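Local atomic coordinates of capsule biosynthesis protein capD (Bacillus anthracis, PDB entry 3G9K), a protein that cleaves the poly-gamma-D-glutamate capsule of the anthrax bacillus and transfers it onto the side-chain amino group of meso-diaminopimelic acid in peptidoglycan. Residues V23-V37 against A47-E59. Residues are numbered along the deposited sequence; the frame is centred on the assembly and turned at random.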
# COMPACT_ATOMS: atom_id res chain seq x y z
N VAL A 23 -9.58 8.70 8.62
CA VAL A 23 -8.49 8.48 7.67
C VAL A 23 -7.25 7.95 8.40
O VAL A 23 -6.87 8.49 9.45
CB VAL A 23 -8.08 9.80 6.95
CG1 VAL A 23 -6.98 9.56 5.88
CG2 VAL A 23 -9.32 10.49 6.34
N SER A 24 -6.58 6.97 7.81
CA SER A 24 -5.30 6.48 8.34
C SER A 24 -4.33 6.44 7.17
O SER A 24 -4.62 5.77 6.19
CB SER A 24 -5.45 5.10 8.99
OG SER A 24 -4.21 4.58 9.44
N ALA A 25 -3.25 7.19 7.26
CA ALA A 25 -2.25 7.32 6.15
C ALA A 25 -0.81 7.61 6.66
O ALA A 25 -0.62 8.06 7.81
CB ALA A 25 -2.67 8.41 5.14
N SER A 26 0.18 7.37 5.80
CA SER A 26 1.59 7.46 6.21
C SER A 26 2.17 8.90 6.08
O SER A 26 3.37 9.14 6.19
CB SER A 26 2.45 6.50 5.43
OG SER A 26 2.27 6.66 4.06
N HIS A 27 1.31 9.87 5.80
CA HIS A 27 1.76 11.27 5.88
C HIS A 27 0.66 12.13 6.51
O HIS A 27 -0.46 12.06 6.08
CB HIS A 27 2.14 11.83 4.51
CG HIS A 27 2.96 13.09 4.58
ND1 HIS A 27 2.41 14.31 4.90
CD2 HIS A 27 4.28 13.33 4.34
CE1 HIS A 27 3.35 15.24 4.89
NE2 HIS A 27 4.49 14.67 4.56
N PRO A 28 0.99 12.95 7.53
CA PRO A 28 -0.01 13.81 8.19
C PRO A 28 -0.76 14.79 7.28
O PRO A 28 -1.86 15.16 7.62
CB PRO A 28 0.81 14.57 9.25
CG PRO A 28 2.18 14.51 8.76
CD PRO A 28 2.31 13.12 8.16
N LEU A 29 -0.19 15.20 6.15
CA LEU A 29 -0.90 16.09 5.23
C LEU A 29 -1.98 15.34 4.44
O LEU A 29 -3.00 15.90 4.09
CB LEU A 29 0.07 16.84 4.29
CG LEU A 29 1.02 17.86 4.94
CD1 LEU A 29 1.91 18.60 3.88
CD2 LEU A 29 0.20 18.85 5.78
N ALA A 30 -1.72 14.06 4.14
CA ALA A 30 -2.70 13.18 3.52
C ALA A 30 -3.84 12.94 4.47
O ALA A 30 -5.01 12.98 4.05
CB ALA A 30 -2.06 11.84 3.08
N VAL A 31 -3.51 12.68 5.74
CA VAL A 31 -4.56 12.55 6.77
C VAL A 31 -5.40 13.83 6.79
O VAL A 31 -6.60 13.79 6.69
CB VAL A 31 -4.01 12.24 8.17
CG1 VAL A 31 -5.18 12.14 9.24
CG2 VAL A 31 -3.14 10.95 8.18
N GLU A 32 -4.74 14.97 6.91
CA GLU A 32 -5.44 16.25 6.95
C GLU A 32 -6.37 16.55 5.76
O GLU A 32 -7.52 16.97 5.95
CB GLU A 32 -4.41 17.35 7.11
CG GLU A 32 -5.04 18.72 7.25
CD GLU A 32 -4.02 19.81 7.32
OE1 GLU A 32 -2.87 19.54 7.71
OE2 GLU A 32 -4.39 20.96 6.99
N GLU A 33 -5.85 16.40 4.55
CA GLU A 33 -6.66 16.64 3.37
C GLU A 33 -7.81 15.67 3.19
O GLU A 33 -8.87 16.03 2.68
CB GLU A 33 -5.78 16.66 2.12
CG GLU A 33 -4.71 17.72 2.15
CD GLU A 33 -5.29 19.15 2.17
OE1 GLU A 33 -6.44 19.36 1.73
OE2 GLU A 33 -4.55 20.07 2.60
N GLY A 34 -7.59 14.42 3.56
CA GLY A 34 -8.64 13.41 3.55
C GLY A 34 -9.78 13.69 4.51
O GLY A 34 -10.97 13.55 4.15
N MSE A 35 -9.40 14.10 5.73
CA MSE A 35 -10.35 14.53 6.76
C MSE A 35 -11.15 15.76 6.32
O MSE A 35 -12.35 15.84 6.57
CB MSE A 35 -9.64 14.84 8.08
CG MSE A 35 -9.17 13.61 8.87
SE MSE A 35 -10.58 12.38 9.36
CE MSE A 35 -11.31 13.30 10.93
N LYS A 36 -10.47 16.76 5.70
CA LYS A 36 -11.13 17.95 5.12
C LYS A 36 -12.27 17.61 4.13
O LYS A 36 -13.37 18.15 4.23
CB LYS A 36 -10.06 18.91 4.55
CG LYS A 36 -10.51 20.33 4.09
CD LYS A 36 -9.24 21.16 3.85
CE LYS A 36 -9.45 22.52 3.24
NZ LYS A 36 -8.22 23.38 3.52
N VAL A 37 -12.02 16.69 3.19
CA VAL A 37 -13.05 16.22 2.27
C VAL A 37 -14.24 15.62 3.02
O VAL A 37 -15.42 15.85 2.67
CB VAL A 37 -12.46 15.17 1.27
CG1 VAL A 37 -13.54 14.46 0.47
CG2 VAL A 37 -11.46 15.85 0.34
N ALA A 47 -12.51 11.28 -0.96
CA ALA A 47 -11.37 11.44 -0.07
C ALA A 47 -10.17 10.59 -0.49
O ALA A 47 -9.04 11.02 -0.35
CB ALA A 47 -11.76 11.13 1.38
N ALA A 48 -10.41 9.37 -0.96
CA ALA A 48 -9.31 8.48 -1.38
C ALA A 48 -8.56 9.03 -2.61
O ALA A 48 -7.34 8.91 -2.73
CB ALA A 48 -9.88 7.07 -1.69
N ILE A 49 -9.28 9.69 -3.51
CA ILE A 49 -8.67 10.29 -4.69
C ILE A 49 -7.82 11.46 -4.26
O ILE A 49 -6.67 11.64 -4.72
CB ILE A 49 -9.74 10.76 -5.72
CG1 ILE A 49 -10.42 9.55 -6.33
CG2 ILE A 49 -9.09 11.69 -6.74
CD1 ILE A 49 -11.75 9.82 -7.12
N VAL A 50 -8.38 12.27 -3.38
CA VAL A 50 -7.63 13.41 -2.82
C VAL A 50 -6.35 12.93 -2.10
O VAL A 50 -5.26 13.43 -2.33
CB VAL A 50 -8.51 14.19 -1.85
CG1 VAL A 50 -7.69 15.15 -1.09
CG2 VAL A 50 -9.65 14.90 -2.62
N VAL A 51 -6.52 11.98 -1.20
CA VAL A 51 -5.42 11.37 -0.46
C VAL A 51 -4.38 10.77 -1.41
O VAL A 51 -3.19 10.92 -1.18
CB VAL A 51 -5.91 10.30 0.56
CG1 VAL A 51 -4.73 9.48 1.11
CG2 VAL A 51 -6.69 10.96 1.75
N SER A 52 -4.83 10.04 -2.42
CA SER A 52 -3.85 9.38 -3.34
C SER A 52 -2.98 10.40 -4.05
O SER A 52 -1.75 10.30 -4.07
CB SER A 52 -4.52 8.49 -4.35
OG SER A 52 -5.12 7.42 -3.71
N TYR A 53 -3.62 11.42 -4.59
CA TYR A 53 -2.86 12.51 -5.22
C TYR A 53 -1.92 13.33 -4.27
O TYR A 53 -0.82 13.73 -4.64
CB TYR A 53 -3.83 13.40 -6.01
CG TYR A 53 -4.05 13.01 -7.45
CD1 TYR A 53 -5.22 12.42 -7.87
CD2 TYR A 53 -3.10 13.31 -8.41
CE1 TYR A 53 -5.44 12.11 -9.25
CE2 TYR A 53 -3.29 13.01 -9.72
CZ TYR A 53 -4.46 12.40 -10.15
OH TYR A 53 -4.58 12.12 -11.47
N VAL A 54 -2.36 13.63 -3.05
CA VAL A 54 -1.54 14.32 -2.05
C VAL A 54 -0.26 13.53 -1.69
O VAL A 54 0.84 14.08 -1.67
CB VAL A 54 -2.39 14.65 -0.78
CG1 VAL A 54 -1.50 14.98 0.41
CG2 VAL A 54 -3.41 15.76 -1.11
N LEU A 55 -0.42 12.23 -1.50
CA LEU A 55 0.64 11.29 -1.19
C LEU A 55 1.65 11.28 -2.33
O LEU A 55 2.86 11.29 -2.08
CB LEU A 55 0.08 9.88 -0.91
CG LEU A 55 -0.56 9.71 0.48
CD1 LEU A 55 -1.26 8.38 0.48
CD2 LEU A 55 0.46 9.85 1.61
N GLY A 56 1.17 11.35 -3.57
CA GLY A 56 2.08 11.43 -4.75
C GLY A 56 2.92 12.68 -4.73
O GLY A 56 4.03 12.75 -5.30
N VAL A 57 2.41 13.71 -4.07
CA VAL A 57 3.18 14.96 -3.98
C VAL A 57 4.09 15.02 -2.75
O VAL A 57 5.27 15.34 -2.84
CB VAL A 57 2.22 16.18 -3.99
CG1 VAL A 57 2.99 17.45 -3.68
CG2 VAL A 57 1.51 16.30 -5.34
N VAL A 58 3.54 14.71 -1.59
CA VAL A 58 4.26 14.93 -0.33
C VAL A 58 5.01 13.68 0.14
O VAL A 58 5.90 13.77 1.02
CB VAL A 58 3.30 15.46 0.79
CG1 VAL A 58 2.57 16.74 0.33
CG2 VAL A 58 2.28 14.37 1.21
N GLU A 59 4.62 12.52 -0.36
CA GLU A 59 5.28 11.28 -0.02
C GLU A 59 5.80 10.62 -1.31
O GLU A 59 5.62 9.44 -1.53
CB GLU A 59 4.34 10.33 0.71
CG GLU A 59 5.10 9.29 1.45
CD GLU A 59 4.21 8.21 2.03
OE1 GLU A 59 3.29 7.75 1.32
OE2 GLU A 59 4.44 7.84 3.20
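The hydroxyl of S26 donates to the carboxylate of E59, with OG 2.6 Å from OE2, which it meets on the syn side and 18° out of the carboxylate plane. Chi1 of 53° tucks OG between the backbone N and carbonyl carbon of S26, while the extended chain of E59 reaches it from just past the end of its helix. The other carboxylate oxygen, OE1, is hydrogen-bonded to T2 OG1 of the partner chain, so both oxygens are engaged. Beside this bond H27 lays one ring face on V58: CG2 stands 3.7 Å from the ring centroid, nearly on the normal, a CH-pi contact. The bond from L29 N to H27 ND1 (3.0 Å), in the ring plane at this N-cap, helps hold the ring's rotation; chi1 of -164° sets CG anti to the backbone N and brings the ring over V58.

Further along, the two helices run antiparallel, with axes 8.5 Å apart, and small residues permit the approach. The methyl of A30 meets L55 CD2 at 3.5 Å and is flanked by CG1 of V51 and of V54. V51 CG2 lies 3.6 Å from G34 CA, packing directly on backbone. Beyond it V37 straddles A47 and V50, its CG1 over the former and its CG2 3.6 Å from V50 CG2.

This helical hairpin belongs to the larger-chain part of a gamma-glutamyltransferase-family Ntn hydrolase. Helix 120-133 packs on L29, E33 and V50, helices 104-115 and 176-188 receive Y53, and V23-A25 pair antiparallel with a strand of the partner chain, so that the sheet continues across the interface.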